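Local atomic coordinates of nonsense-mediated mRNA decay protein 2 (Saccharomyces cerevisiae, PDB entry 4LUN), a protein that takes part in nonsense-mediated decay of mRNAs with premature stop codons and binds the NAM7/UPF1 factor through its C-terminus, this chain being its N-terminal MIF4G domain. Residues S110-G114 with D161-A167; L117-E121 with P169-Q173; L12-W17 with H101-G106; V94-S98 with E149-V155; F40-L44 with S55-L60. One frame throughout, in Å; residues are numbered along the deposited sequence.

Contact 1 of 5, residues S110-G114 with D161-A167; sequences SPLLG and DIESKDA
Residues 110-114 are a turn within helix 106-116, kinked where Pro111 N can give no hydrogen bond to the preceding turn; Gly114 N still bonds Ser110 O at 3.0 Å. Against them lies the loop 161-167, irregular except for a type I beta turn from Glu163 to Asp166, closed by Asp166 N to Glu163 O at 2.9 Å. Ser110 sits over Ile162 (CA atoms 4.7 Å apart) and Gly114 over Ala167 (5.8 Å). With chi1 near 168° (t), Ser110 OG accepts from Glu163 N at 2.9 Å and donates to Asp166 OD2 at 2.6 Å, so one hydroxyl serves both ends of the turn. Asp161 turns its carboxylate to Arg157. Beside these hydrogen bonds Leu113 CD2 meets Ile162 CG1 at 3.8 Å. Gly114 CA lies 3.5 Å from Ala167 O in a CA-H...O contact, and a CB there would clash with that oxygen. The arrangement is a loop packed on a helix of the all-helical, HEAT-repeat MIF4G domain, with a serine hydroxyl bridging a type I turn.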
# COMPACT_ATOMS: atom_id res chain seq x y z
N SER A 110 -9.41 -15.84 3.48
CA SER A 110 -9.32 -15.43 4.88
C SER A 110 -7.91 -15.54 5.47
O SER A 110 -7.35 -14.53 5.94
CB SER A 110 -10.38 -16.11 5.76
OG SER A 110 -10.12 -15.91 7.14
N PRO A 111 -7.30 -16.75 5.44
CA PRO A 111 -5.94 -16.80 5.99
C PRO A 111 -4.91 -16.01 5.17
O PRO A 111 -3.95 -15.49 5.74
CB PRO A 111 -5.61 -18.30 5.99
CG PRO A 111 -6.54 -18.90 4.98
CD PRO A 111 -7.79 -18.07 5.01
N LEU A 112 -5.12 -15.90 3.86
CA LEU A 112 -4.23 -15.11 3.02
C LEU A 112 -4.30 -13.64 3.44
O LEU A 112 -3.27 -13.00 3.63
CB LEU A 112 -4.59 -15.23 1.54
CG LEU A 112 -3.87 -14.23 0.62
CD1 LEU A 112 -2.37 -14.46 0.61
CD2 LEU A 112 -4.41 -14.24 -0.80
N LEU A 113 -5.51 -13.12 3.60
CA LEU A 113 -5.66 -11.71 3.96
C LEU A 113 -5.04 -11.42 5.32
O LEU A 113 -4.36 -10.41 5.49
CB LEU A 113 -7.14 -11.32 3.95
CG LEU A 113 -7.46 -9.92 4.49
CD1 LEU A 113 -6.74 -8.87 3.66
CD2 LEU A 113 -8.95 -9.67 4.48
N GLY A 114 -5.30 -12.31 6.28
CA GLY A 114 -4.78 -12.11 7.62
C GLY A 114 -3.27 -12.07 7.65
O GLY A 114 -2.67 -11.26 8.37
N ASP A 161 -14.35 -10.49 7.03
CA ASP A 161 -14.25 -11.70 6.22
C ASP A 161 -13.26 -12.69 6.82
O ASP A 161 -13.20 -13.85 6.40
CB ASP A 161 -13.77 -11.39 4.80
CG ASP A 161 -14.83 -10.73 3.95
OD1 ASP A 161 -14.45 -10.01 3.01
OD2 ASP A 161 -16.04 -10.94 4.19
N ILE A 162 -12.46 -12.24 7.77
CA ILE A 162 -11.43 -13.10 8.35
C ILE A 162 -12.05 -13.95 9.46
O ILE A 162 -12.81 -13.45 10.28
CB ILE A 162 -10.24 -12.29 8.88
CG1 ILE A 162 -9.71 -11.37 7.77
CG2 ILE A 162 -9.14 -13.21 9.37
CD1 ILE A 162 -8.51 -10.53 8.17
N GLU A 163 -11.75 -15.24 9.45
CA GLU A 163 -12.22 -16.13 10.50
C GLU A 163 -11.53 -15.80 11.81
O GLU A 163 -10.38 -15.37 11.81
CB GLU A 163 -11.95 -17.59 10.16
CG GLU A 163 -13.15 -18.35 9.65
CD GLU A 163 -13.33 -18.19 8.16
OE1 GLU A 163 -12.77 -19.02 7.40
OE2 GLU A 163 -14.03 -17.25 7.74
N SER A 164 -12.23 -16.01 12.92
CA SER A 164 -11.64 -15.84 14.24
C SER A 164 -10.39 -16.70 14.36
O SER A 164 -9.41 -16.32 15.02
CB SER A 164 -12.65 -16.23 15.32
OG SER A 164 -13.96 -16.34 14.79
N LYS A 165 -10.42 -17.85 13.70
CA LYS A 165 -9.32 -18.80 13.68
C LYS A 165 -8.06 -18.19 13.07
O LYS A 165 -6.94 -18.50 13.48
CB LYS A 165 -9.73 -20.05 12.89
CG LYS A 165 -8.73 -21.20 12.89
CD LYS A 165 -9.14 -22.31 13.86
CE LYS A 165 -8.29 -23.57 13.69
NZ LYS A 165 -8.85 -24.54 12.69
N ASP A 166 -8.25 -17.30 12.10
CA ASP A 166 -7.14 -16.72 11.37
C ASP A 166 -6.64 -15.43 12.03
O ASP A 166 -7.41 -14.49 12.26
CB ASP A 166 -7.52 -16.47 9.92
CG ASP A 166 -7.84 -17.75 9.18
OD1 ASP A 166 -7.11 -18.74 9.37
OD2 ASP A 166 -8.84 -17.76 8.42
N ALA A 167 -5.35 -15.39 12.32
CA ALA A 167 -4.75 -14.28 13.05
C ALA A 167 -4.68 -13.02 12.21
O ALA A 167 -4.46 -13.07 11.00
CB ALA A 167 -3.36 -14.66 13.56

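Contact 2 of 5, residues L117-E121 with P169-Q173; sequences LQAFE and PNFLQ
At the apolar centre, Leu117 and Phe120 of 117-121 meet Pro169, Phe171 and Leu172. Leu117 CB lies 3.7 Å from Pro169 CG, and Leu117 CD1 is 3.8 Å from Leu172 CD1; both leucines have the m,t rotamer. Phe120 CB touches Phe171 CZ at 3.8 Å, Phe171 having chi1 near 83° (p), while the ring of Phe120 leads away toward Asn143 and Leu144 of helix 130-152. Leu117 also packs on Ile186 of helix 182-190, so the contact fills the space between two helices of the HEAT-repeat MIF4G domain with the loops that precede them. Neither backbone is a regular alpha-helix here: 117-119 keep helical angles, with Phe120 N bonded to Leu117 O at 3.0 Å, and 170-172 form a 3-10 turn in which Leu172 N reaches Pro169 O at 3.1 Å. Gln118 lies nearest Pro169 (CA atoms 5.2 Å apart), and Glu121 nearest Phe171 (6.4 Å). Farther out, Glu121, with chi1 t and chi2 p, folds its carboxylate over the start of the 3-10 turn and accepts from Phe171 N at OE1, 3.0 Å away. The same OE1 is 3.2 Å from Phe171 CD2, at the ring edge. On the outer rim, water 1 bridges Gln118 OE1 and Asn170 N, 3.0 Å from each.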
# COMPACT_ATOMS: atom_id res chain seq x y z
N LEU A 117 -1.86 -8.82 5.75
CA LEU A 117 -2.00 -7.58 6.51
C LEU A 117 -0.85 -7.34 7.48
O LEU A 117 -0.63 -6.20 7.93
CB LEU A 117 -3.34 -7.55 7.25
CG LEU A 117 -4.59 -7.34 6.38
CD1 LEU A 117 -5.87 -7.66 7.17
CD2 LEU A 117 -4.61 -5.89 5.87
N GLN A 118 -0.12 -8.41 7.81
CA GLN A 118 1.03 -8.28 8.69
C GLN A 118 2.08 -7.36 8.06
O GLN A 118 2.90 -6.76 8.76
CB GLN A 118 1.63 -9.65 9.00
CG GLN A 118 2.80 -9.64 9.97
CD GLN A 118 2.46 -9.04 11.33
OE1 GLN A 118 1.38 -9.28 11.87
NE2 GLN A 118 3.38 -8.27 11.89
N ALA A 119 2.03 -7.22 6.73
CA ALA A 119 2.98 -6.37 6.01
C ALA A 119 2.86 -4.89 6.37
O ALA A 119 3.76 -4.08 6.10
CB ALA A 119 2.81 -6.56 4.52
N PHE A 120 1.73 -4.54 6.99
CA PHE A 120 1.42 -3.16 7.31
C PHE A 120 1.64 -2.81 8.78
O PHE A 120 1.49 -1.66 9.16
CB PHE A 120 -0.02 -2.85 6.88
CG PHE A 120 -0.25 -3.03 5.41
CD1 PHE A 120 0.57 -2.40 4.50
CD2 PHE A 120 -1.26 -3.86 4.95
CE1 PHE A 120 0.40 -2.57 3.14
CE2 PHE A 120 -1.45 -4.05 3.59
CZ PHE A 120 -0.61 -3.40 2.68
N GLU A 121 2.00 -3.79 9.60
CA GLU A 121 2.31 -3.49 10.99
C GLU A 121 3.61 -2.67 11.01
O GLU A 121 4.61 -3.07 10.40
CB GLU A 121 2.47 -4.79 11.79
CG GLU A 121 2.78 -4.60 13.28
CD GLU A 121 1.56 -4.27 14.13
OE1 GLU A 121 0.51 -4.92 13.94
OE2 GLU A 121 1.65 -3.38 15.01
N PRO A 169 -3.03 -8.81 12.36
CA PRO A 169 -1.94 -8.07 13.01
C PRO A 169 -2.41 -7.31 14.25
O PRO A 169 -3.58 -6.94 14.34
CB PRO A 169 -1.51 -7.04 11.95
CG PRO A 169 -2.06 -7.55 10.67
CD PRO A 169 -3.27 -8.34 10.98
N ASN A 170 -1.49 -7.06 15.17
CA ASN A 170 -1.81 -6.34 16.40
C ASN A 170 -2.54 -5.02 16.17
O ASN A 170 -3.48 -4.69 16.90
CB ASN A 170 -0.55 -6.08 17.23
CG ASN A 170 0.01 -7.34 17.86
OD1 ASN A 170 -0.24 -8.45 17.39
ND2 ASN A 170 0.77 -7.17 18.94
N PHE A 171 -2.13 -4.26 15.16
CA PHE A 171 -2.67 -2.92 14.98
C PHE A 171 -4.13 -2.91 14.52
O PHE A 171 -4.78 -1.89 14.56
CB PHE A 171 -1.79 -2.08 14.04
CG PHE A 171 -2.04 -2.29 12.57
CD1 PHE A 171 -2.86 -1.42 11.86
CD2 PHE A 171 -1.39 -3.30 11.88
CE1 PHE A 171 -3.06 -1.59 10.51
CE2 PHE A 171 -1.60 -3.48 10.52
CZ PHE A 171 -2.44 -2.63 9.84
N LEU A 172 -4.62 -4.08 14.11
CA LEU A 172 -6.00 -4.18 13.63
C LEU A 172 -6.87 -4.94 14.61
O LEU A 172 -8.03 -5.22 14.32
CB LEU A 172 -6.04 -4.90 12.28
CG LEU A 172 -5.37 -4.16 11.12
CD1 LEU A 172 -5.20 -5.07 9.93
CD2 LEU A 172 -6.21 -2.95 10.74
N GLN A 173 -6.32 -5.29 15.77
CA GLN A 173 -7.05 -6.14 16.73
C GLN A 173 -7.93 -5.34 17.67
O GLN A 173 -7.76 -4.12 17.82
CB GLN A 173 -6.07 -6.98 17.55
CG GLN A 173 -5.44 -8.15 16.80
CD GLN A 173 -4.45 -8.92 17.64
OE1 GLN A 173 -4.34 -8.69 18.85
NE2 GLN A 173 -3.70 -9.82 17.01
O HOH W 1 1.25 -8.00 14.54

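Contact 3 of 5, residues L12-W17 with H101-G106; sequences LNTRAW and HQRFNG
Leu12 opens the contact on the last turns of helix 3-17, its CB 3.6 Å from Gln102 NE2. One residue on, Asn13 is bound twice: its backbone O accepts from His101 NE2 at 2.9 Å, and its OD1 takes a hydrogen bond from Gln102 NE2 at 3.0 Å. Its ND2 turns to Val153 O and Ser98 OG, while His101 ND1 is held by Thr109; the imidazole, placed by chi1 near 169° (t), has both nitrogens engaged. Here the N-terminal helix of the chain packs across the C-terminal end of helix 87-104 in the HEAT-repeat MIF4G structure, at a break where Asn105 takes positive phi and helix 106-116 starts directly afterwards. Asn105 N still bonds His101 O at 2.7 Å. Ala16 gives the nearest pair of CA atoms, its CA 5.4 Å from Gln102 CA, and its small CB fits 3.7 Å from His101 NE2. Trp17 ends the helix with chi1 near -91°. The edge of His101 points at the face of the five-membered ring of Trp17 in an edge-to-face pair, centroids 4.2 Å apart and planes at 52°. Trp17 NE1 is bonded to Val155 O, and Trp17 CZ3 lies 3.7 Å from Gly106 CA.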
# COMPACT_ATOMS: atom_id res chain seq x y z
N LEU A 12 -17.68 -11.62 -9.98
CA LEU A 12 -17.30 -13.00 -9.71
C LEU A 12 -16.76 -13.19 -8.30
O LEU A 12 -17.11 -14.15 -7.62
CB LEU A 12 -16.25 -13.47 -10.72
CG LEU A 12 -16.72 -13.65 -12.17
CD1 LEU A 12 -15.52 -13.89 -13.07
CD2 LEU A 12 -17.70 -14.80 -12.28
N ASN A 13 -15.91 -12.28 -7.85
CA ASN A 13 -15.31 -12.43 -6.53
C ASN A 13 -16.34 -12.23 -5.43
O ASN A 13 -16.25 -12.82 -4.36
CB ASN A 13 -14.11 -11.47 -6.38
CG ASN A 13 -12.94 -11.89 -7.24
OD1 ASN A 13 -12.76 -13.08 -7.51
ND2 ASN A 13 -12.12 -10.93 -7.67
N THR A 14 -17.34 -11.39 -5.70
CA THR A 14 -18.38 -11.12 -4.72
C THR A 14 -19.28 -12.35 -4.62
O THR A 14 -19.68 -12.77 -3.53
CB THR A 14 -19.19 -9.87 -5.09
OG1 THR A 14 -18.35 -8.71 -5.05
CG2 THR A 14 -20.36 -9.68 -4.12
N ARG A 15 -19.58 -12.96 -5.76
CA ARG A 15 -20.36 -14.20 -5.77
C ARG A 15 -19.65 -15.32 -5.02
O ARG A 15 -20.27 -16.07 -4.27
CB ARG A 15 -20.71 -14.61 -7.20
CG ARG A 15 -21.71 -13.66 -7.85
CD ARG A 15 -22.52 -14.35 -8.92
NE ARG A 15 -21.76 -14.58 -10.15
CZ ARG A 15 -21.67 -15.75 -10.76
NH1 ARG A 15 -22.29 -16.82 -10.25
NH2 ARG A 15 -20.96 -15.87 -11.87
N ALA A 16 -18.33 -15.42 -5.21
CA ALA A 16 -17.55 -16.42 -4.49
C ALA A 16 -17.59 -16.19 -2.98
O ALA A 16 -17.72 -17.14 -2.21
CB ALA A 16 -16.11 -16.48 -5.00
N TRP A 17 -17.48 -14.93 -2.56
CA TRP A 17 -17.60 -14.62 -1.14
C TRP A 17 -18.99 -15.03 -0.65
O TRP A 17 -19.16 -15.40 0.51
CB TRP A 17 -17.37 -13.13 -0.86
CG TRP A 17 -15.93 -12.77 -0.54
CD1 TRP A 17 -15.15 -11.87 -1.20
CD2 TRP A 17 -15.13 -13.28 0.55
NE1 TRP A 17 -13.91 -11.80 -0.62
CE2 TRP A 17 -13.87 -12.64 0.45
CE3 TRP A 17 -15.35 -14.21 1.57
CZ2 TRP A 17 -12.83 -12.92 1.36
CZ3 TRP A 17 -14.32 -14.47 2.47
CH2 TRP A 17 -13.08 -13.83 2.35
N HIS A 101 -9.35 -17.37 -5.37
CA HIS A 101 -10.49 -16.97 -4.55
C HIS A 101 -11.80 -17.55 -5.10
O HIS A 101 -12.69 -17.94 -4.35
CB HIS A 101 -10.57 -15.43 -4.46
CG HIS A 101 -11.84 -14.93 -3.86
ND1 HIS A 101 -12.14 -15.06 -2.52
CD2 HIS A 101 -12.91 -14.31 -4.42
CE1 HIS A 101 -13.33 -14.54 -2.28
NE2 HIS A 101 -13.82 -14.09 -3.42
N GLN A 102 -11.91 -17.60 -6.42
CA GLN A 102 -13.13 -18.11 -7.04
C GLN A 102 -13.26 -19.63 -6.86
O GLN A 102 -14.37 -20.16 -6.75
CB GLN A 102 -13.18 -17.73 -8.52
CG GLN A 102 -13.48 -16.25 -8.72
CD GLN A 102 -13.09 -15.75 -10.09
OE1 GLN A 102 -12.98 -16.53 -11.03
NE2 GLN A 102 -12.87 -14.45 -10.20
N ARG A 103 -12.12 -20.31 -6.82
CA ARG A 103 -12.11 -21.76 -6.60
C ARG A 103 -12.40 -22.12 -5.15
O ARG A 103 -13.18 -23.05 -4.87
CB ARG A 103 -10.76 -22.37 -7.00
CG ARG A 103 -10.61 -22.75 -8.47
CD ARG A 103 -11.37 -24.03 -8.84
NE ARG A 103 -11.17 -25.13 -7.89
CZ ARG A 103 -10.25 -26.08 -8.01
NH1 ARG A 103 -9.41 -26.09 -9.05
NH2 ARG A 103 -10.15 -27.03 -7.09
N PHE A 104 -11.79 -21.39 -4.22
CA PHE A 104 -11.82 -21.78 -2.81
C PHE A 104 -12.54 -20.84 -1.83
O PHE A 104 -12.74 -21.20 -0.67
CB PHE A 104 -10.41 -22.07 -2.30
CG PHE A 104 -9.64 -23.03 -3.17
CD1 PHE A 104 -10.02 -24.37 -3.24
CD2 PHE A 104 -8.56 -22.60 -3.93
CE1 PHE A 104 -9.33 -25.25 -4.05
CE2 PHE A 104 -7.87 -23.49 -4.74
CZ PHE A 104 -8.25 -24.81 -4.79
N ASN A 105 -12.91 -19.64 -2.28
CA ASN A 105 -13.50 -18.65 -1.36
C ASN A 105 -12.66 -18.43 -0.09
O ASN A 105 -11.44 -18.42 -0.13
CB ASN A 105 -14.96 -19.03 -1.01
CG ASN A 105 -15.64 -18.01 -0.11
OD1 ASN A 105 -15.66 -16.82 -0.41
ND2 ASN A 105 -16.13 -18.47 1.04
N GLY A 106 -13.35 -18.32 1.04
CA GLY A 106 -12.82 -17.81 2.28
C GLY A 106 -11.80 -18.71 2.91
O GLY A 106 -10.90 -18.22 3.57

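Contact 4 of 5, residues V94-S98 with E149-V155; sequences VEIIS and ELYLVGV
A Schellman motif ends helix 130-152 where it packs on helix 87-104 in the buried interior of the HEAT-repeat MIF4G domain. Its two bonds are Val155 N to Leu150 O and Gly154 N to Tyr151 O, both 2.9 Å, with Gly154 at positive phi (79°) as the C-prime residue. Val153 still lies on the last turn, and the chain leaving through Gly154 places Val155 against the same helix that Leu150 and Val153 touch. Residues 94-98 are regular helix. Val94 lies nearest Leu150, CA atoms 6.2 Å apart, and Ser98 nearest Val155, at 6.8 Å. No hydrogen bond crosses between the segments, and the interface is almost wholly aliphatic. Val94, with chi1 t, spreads its methyls: CG2 lies 3.8 Å from Glu149 CB and CG1 3.9 Å from Val153 CG2. Leu150 (m,t) extends CD2 to Ile97 CB at 3.8 Å, while Ile97 CG2 meets Val155 CG1 at 3.9 Å. Both Ile97 and Leu150 also rest on Leu80 of helix 69-81, which extends the apolar core. The carboxylate of Glu149 leaves the interface for Arg145. Ser98 presents a hydroxyl to this surface, its OG 4.0 Å from both Val153 CG2 and Val155 CG2; it accepts from Asn13 of helix 3-17 and donates to Val94 O one turn back at 2.8 Å.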
# COMPACT_ATOMS: atom_id res chain seq x y z
N VAL A 94 -3.31 -10.13 -9.66
CA VAL A 94 -4.74 -9.94 -9.44
C VAL A 94 -5.57 -11.06 -10.08
O VAL A 94 -6.50 -11.58 -9.47
CB VAL A 94 -5.23 -8.57 -9.96
CG1 VAL A 94 -6.75 -8.50 -9.95
CG2 VAL A 94 -4.62 -7.44 -9.13
N GLU A 95 -5.24 -11.43 -11.32
CA GLU A 95 -5.97 -12.49 -12.01
C GLU A 95 -5.79 -13.85 -11.34
O GLU A 95 -6.74 -14.62 -11.20
CB GLU A 95 -5.54 -12.58 -13.47
CG GLU A 95 -5.94 -11.38 -14.32
CD GLU A 95 -7.38 -11.45 -14.81
OE1 GLU A 95 -8.07 -12.46 -14.55
OE2 GLU A 95 -7.82 -10.48 -15.46
N ILE A 96 -4.56 -14.13 -10.92
CA ILE A 96 -4.24 -15.37 -10.23
C ILE A 96 -4.92 -15.48 -8.87
O ILE A 96 -5.51 -16.51 -8.54
CB ILE A 96 -2.72 -15.51 -10.06
CG1 ILE A 96 -2.05 -15.62 -11.43
CG2 ILE A 96 -2.37 -16.70 -9.18
CD1 ILE A 96 -0.56 -15.33 -11.41
N ILE A 97 -4.86 -14.42 -8.08
CA ILE A 97 -5.52 -14.44 -6.77
C ILE A 97 -7.03 -14.53 -6.94
O ILE A 97 -7.69 -15.22 -6.16
CB ILE A 97 -5.15 -13.21 -5.91
CG1 ILE A 97 -3.65 -13.19 -5.63
CG2 ILE A 97 -5.92 -13.21 -4.59
CD1 ILE A 97 -3.15 -14.43 -4.94
N SER A 98 -7.58 -13.85 -7.94
CA SER A 98 -9.02 -13.92 -8.21
C SER A 98 -9.45 -15.35 -8.54
O SER A 98 -10.50 -15.80 -8.07
CB SER A 98 -9.43 -12.97 -9.34
OG SER A 98 -9.28 -11.62 -8.94
N GLU A 149 -5.32 -3.11 -5.19
CA GLU A 149 -5.81 -3.67 -6.45
C GLU A 149 -6.72 -4.86 -6.15
O GLU A 149 -7.74 -5.07 -6.84
CB GLU A 149 -4.66 -4.10 -7.36
CG GLU A 149 -3.68 -3.00 -7.78
CD GLU A 149 -4.25 -2.00 -8.79
OE1 GLU A 149 -5.46 -2.08 -9.12
OE2 GLU A 149 -3.48 -1.14 -9.24
N LEU A 150 -6.37 -5.64 -5.13
CA LEU A 150 -7.19 -6.79 -4.74
C LEU A 150 -8.44 -6.39 -3.97
O LEU A 150 -9.44 -7.12 -3.93
CB LEU A 150 -6.38 -7.80 -3.92
CG LEU A 150 -5.33 -8.54 -4.74
CD1 LEU A 150 -4.35 -9.26 -3.80
CD2 LEU A 150 -6.02 -9.54 -5.67
N TYR A 151 -8.38 -5.23 -3.33
CA TYR A 151 -9.55 -4.65 -2.70
C TYR A 151 -10.53 -4.25 -3.79
O TYR A 151 -11.73 -4.53 -3.69
CB TYR A 151 -9.16 -3.43 -1.84
CG TYR A 151 -10.38 -2.63 -1.43
CD1 TYR A 151 -11.09 -2.95 -0.29
CD2 TYR A 151 -10.83 -1.56 -2.21
CE1 TYR A 151 -12.22 -2.24 0.06
CE2 TYR A 151 -11.95 -0.85 -1.86
CZ TYR A 151 -12.65 -1.19 -0.73
OH TYR A 151 -13.76 -0.46 -0.38
N LEU A 152 -10.03 -3.60 -4.84
CA LEU A 152 -10.92 -3.06 -5.87
C LEU A 152 -11.62 -4.15 -6.68
O LEU A 152 -12.66 -3.90 -7.29
CB LEU A 152 -10.17 -2.10 -6.79
CG LEU A 152 -9.76 -0.78 -6.14
CD1 LEU A 152 -8.77 -0.05 -7.03
CD2 LEU A 152 -10.99 0.10 -5.86
N VAL A 153 -11.05 -5.35 -6.70
CA VAL A 153 -11.73 -6.47 -7.35
C VAL A 153 -12.51 -7.35 -6.38
O VAL A 153 -12.98 -8.42 -6.75
CB VAL A 153 -10.79 -7.31 -8.27
CG1 VAL A 153 -10.24 -6.44 -9.39
CG2 VAL A 153 -9.68 -7.96 -7.47
N GLY A 154 -12.66 -6.91 -5.14
CA GLY A 154 -13.53 -7.60 -4.21
C GLY A 154 -12.96 -8.85 -3.57
O GLY A 154 -13.70 -9.66 -3.00
N VAL A 155 -11.65 -9.01 -3.62
CA VAL A 155 -11.01 -10.14 -2.95
C VAL A 155 -10.75 -9.81 -1.48
O VAL A 155 -11.19 -10.54 -0.58
CB VAL A 155 -9.70 -10.53 -3.65
CG1 VAL A 155 -8.98 -11.62 -2.85
CG2 VAL A 155 -9.99 -11.02 -5.06

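Contact 5 of 5, residues F40-L44 with S55-L60; sequences FIKKL and SLLKDL
Helices 34-44 and 52-60 run nearly antiparallel through this contact: the axes of segments 40-44 and 55-60 make 154° between their N-to-C directions, with a signed crossing angle of -154° and a closest approach of 10.6 Å. Phe40 faces Asp59 (CA atoms 7.0 Å apart) and Lys43 faces Leu56 (7.2 Å), so the pair forms a helical hairpin joined by a short linker, an antiparallel pairing of the kind on which HEAT-repeat folds are built. Leu56 fills the centre in the m,t rotamer. Its CD2 lies 3.4 Å from Phe40 CE1, 3.7 Å from Lys43 CB and 3.9 Å from Leu44 CD2. Phe40, with chi1 near -177° (t), also sets CD1 3.6 Å from Asp59 CB and CZ 4.3 Å from Leu60 CG. Leu44 also packs on helix 69-81, and Leu60 on helix 87-104. Along the flank, Lys43 reaches across the gap to form a salt bridge, NZ to Asp59 OD2, at a very short 2.4 Å, and a weak hydrogen bond from NZ to Ser55 OG at 3.4 Å. Asp59 OD1 pairs with Arg36; two cations of helix 34-44 thus neutralise this buried carboxylate and tie helix 52-60 to its partner beside the apolar seam.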
# COMPACT_ATOMS: atom_id res chain seq x y z
N PHE A 40 1.86 -27.41 -9.55
CA PHE A 40 1.18 -26.13 -9.35
C PHE A 40 1.96 -25.22 -8.40
O PHE A 40 2.14 -24.03 -8.67
CB PHE A 40 -0.25 -26.34 -8.85
CG PHE A 40 -1.04 -25.06 -8.70
CD1 PHE A 40 -1.53 -24.40 -9.80
CD2 PHE A 40 -1.28 -24.53 -7.44
CE1 PHE A 40 -2.25 -23.22 -9.66
CE2 PHE A 40 -2.00 -23.36 -7.30
CZ PHE A 40 -2.48 -22.71 -8.41
N ILE A 41 2.42 -25.78 -7.28
CA ILE A 41 3.21 -25.02 -6.30
C ILE A 41 4.48 -24.46 -6.93
O ILE A 41 4.85 -23.31 -6.69
CB ILE A 41 3.60 -25.88 -5.08
CG1 ILE A 41 2.35 -26.35 -4.33
CG2 ILE A 41 4.50 -25.10 -4.13
CD1 ILE A 41 1.50 -25.23 -3.83
N LYS A 42 5.15 -25.28 -7.73
CA LYS A 42 6.36 -24.86 -8.42
C LYS A 42 6.09 -23.70 -9.37
O LYS A 42 6.91 -22.80 -9.51
CB LYS A 42 7.00 -26.02 -9.19
CG LYS A 42 7.94 -26.86 -8.36
CD LYS A 42 8.68 -27.87 -9.23
CE LYS A 42 8.01 -29.22 -9.20
NZ LYS A 42 8.61 -30.16 -10.20
N LYS A 43 4.95 -23.74 -10.04
CA LYS A 43 4.56 -22.66 -10.93
C LYS A 43 4.30 -21.36 -10.15
O LYS A 43 4.72 -20.28 -10.57
CB LYS A 43 3.35 -23.06 -11.77
CG LYS A 43 3.37 -22.49 -13.19
CD LYS A 43 2.20 -23.01 -14.00
CE LYS A 43 2.43 -24.44 -14.46
NZ LYS A 43 1.14 -25.16 -14.66
N LEU A 44 3.63 -21.48 -9.01
CA LEU A 44 3.37 -20.33 -8.14
C LEU A 44 4.68 -19.68 -7.68
O LEU A 44 4.82 -18.46 -7.69
CB LEU A 44 2.57 -20.74 -6.90
CG LEU A 44 1.07 -21.02 -7.01
CD1 LEU A 44 0.51 -21.43 -5.66
CD2 LEU A 44 0.33 -19.80 -7.56
N SER A 55 -1.50 -19.89 -17.59
CA SER A 55 -1.09 -21.27 -17.34
C SER A 55 -1.62 -21.75 -15.99
O SER A 55 -2.11 -22.88 -15.87
CB SER A 55 0.43 -21.40 -17.39
OG SER A 55 0.86 -22.66 -16.88
N LEU A 56 -1.51 -20.89 -14.98
CA LEU A 56 -2.00 -21.22 -13.64
C LEU A 56 -3.51 -21.35 -13.60
O LEU A 56 -4.05 -22.16 -12.85
CB LEU A 56 -1.53 -20.16 -12.63
CG LEU A 56 -0.06 -20.21 -12.23
CD1 LEU A 56 0.42 -18.84 -11.75
CD2 LEU A 56 0.15 -21.24 -11.14
N LEU A 57 -4.20 -20.55 -14.40
CA LEU A 57 -5.66 -20.61 -14.45
C LEU A 57 -6.13 -21.93 -15.04
O LEU A 57 -7.18 -22.45 -14.67
CB LEU A 57 -6.25 -19.43 -15.23
CG LEU A 57 -6.21 -18.07 -14.52
CD1 LEU A 57 -6.90 -17.00 -15.35
CD2 LEU A 57 -6.84 -18.17 -13.14
N LYS A 58 -5.34 -22.48 -15.97
CA LYS A 58 -5.65 -23.77 -16.57
C LYS A 58 -5.59 -24.87 -15.52
O LYS A 58 -6.47 -25.73 -15.46
CB LYS A 58 -4.67 -24.08 -17.71
CG LYS A 58 -5.09 -25.24 -18.60
CD LYS A 58 -4.12 -25.43 -19.75
CE LYS A 58 -2.72 -25.76 -19.24
NZ LYS A 58 -1.70 -24.76 -19.68
N ASP A 59 -4.55 -24.84 -14.68
CA ASP A 59 -4.40 -25.79 -13.58
C ASP A 59 -5.57 -25.71 -12.61
O ASP A 59 -6.05 -26.74 -12.13
CB ASP A 59 -3.10 -25.53 -12.82
CG ASP A 59 -1.86 -25.86 -13.64
OD1 ASP A 59 -1.62 -27.05 -13.91
OD2 ASP A 59 -1.12 -24.92 -13.99
N LEU A 60 -6.01 -24.50 -12.31
CA LEU A 60 -7.15 -24.31 -11.41
C LEU A 60 -8.42 -24.92 -11.99
O LEU A 60 -9.33 -25.29 -11.25
CB LEU A 60 -7.36 -22.83 -11.10
CG LEU A 60 -6.41 -22.32 -10.02
CD1 LEU A 60 -6.38 -20.80 -9.99
CD2 LEU A 60 -6.85 -22.89 -8.68

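How the contacts relate
From the N terminus, helix 3-17 meets the end of helix 87-104 in contact 3, which closes a long loop, and contact 5, the hairpin of 40-44 with 55-60, lies wholly within it. Arg103 of contact 3 probably bonds Leu60 O of contact 5. Contact 4 starts inside the same loop, at 94-98, and closes beyond it at 149-155, so it crosses contact 3; Asn13 and Trp17 reach its Val153 and Val155 carbonyls. Contacts 1 and 2 continue along helix 106-116 and the segment after it, each crossing contact 4 and each other, and bring the loop after helix 130-152 back over them. Contact 2 stays about 17 Å from contact 5, nearest atoms.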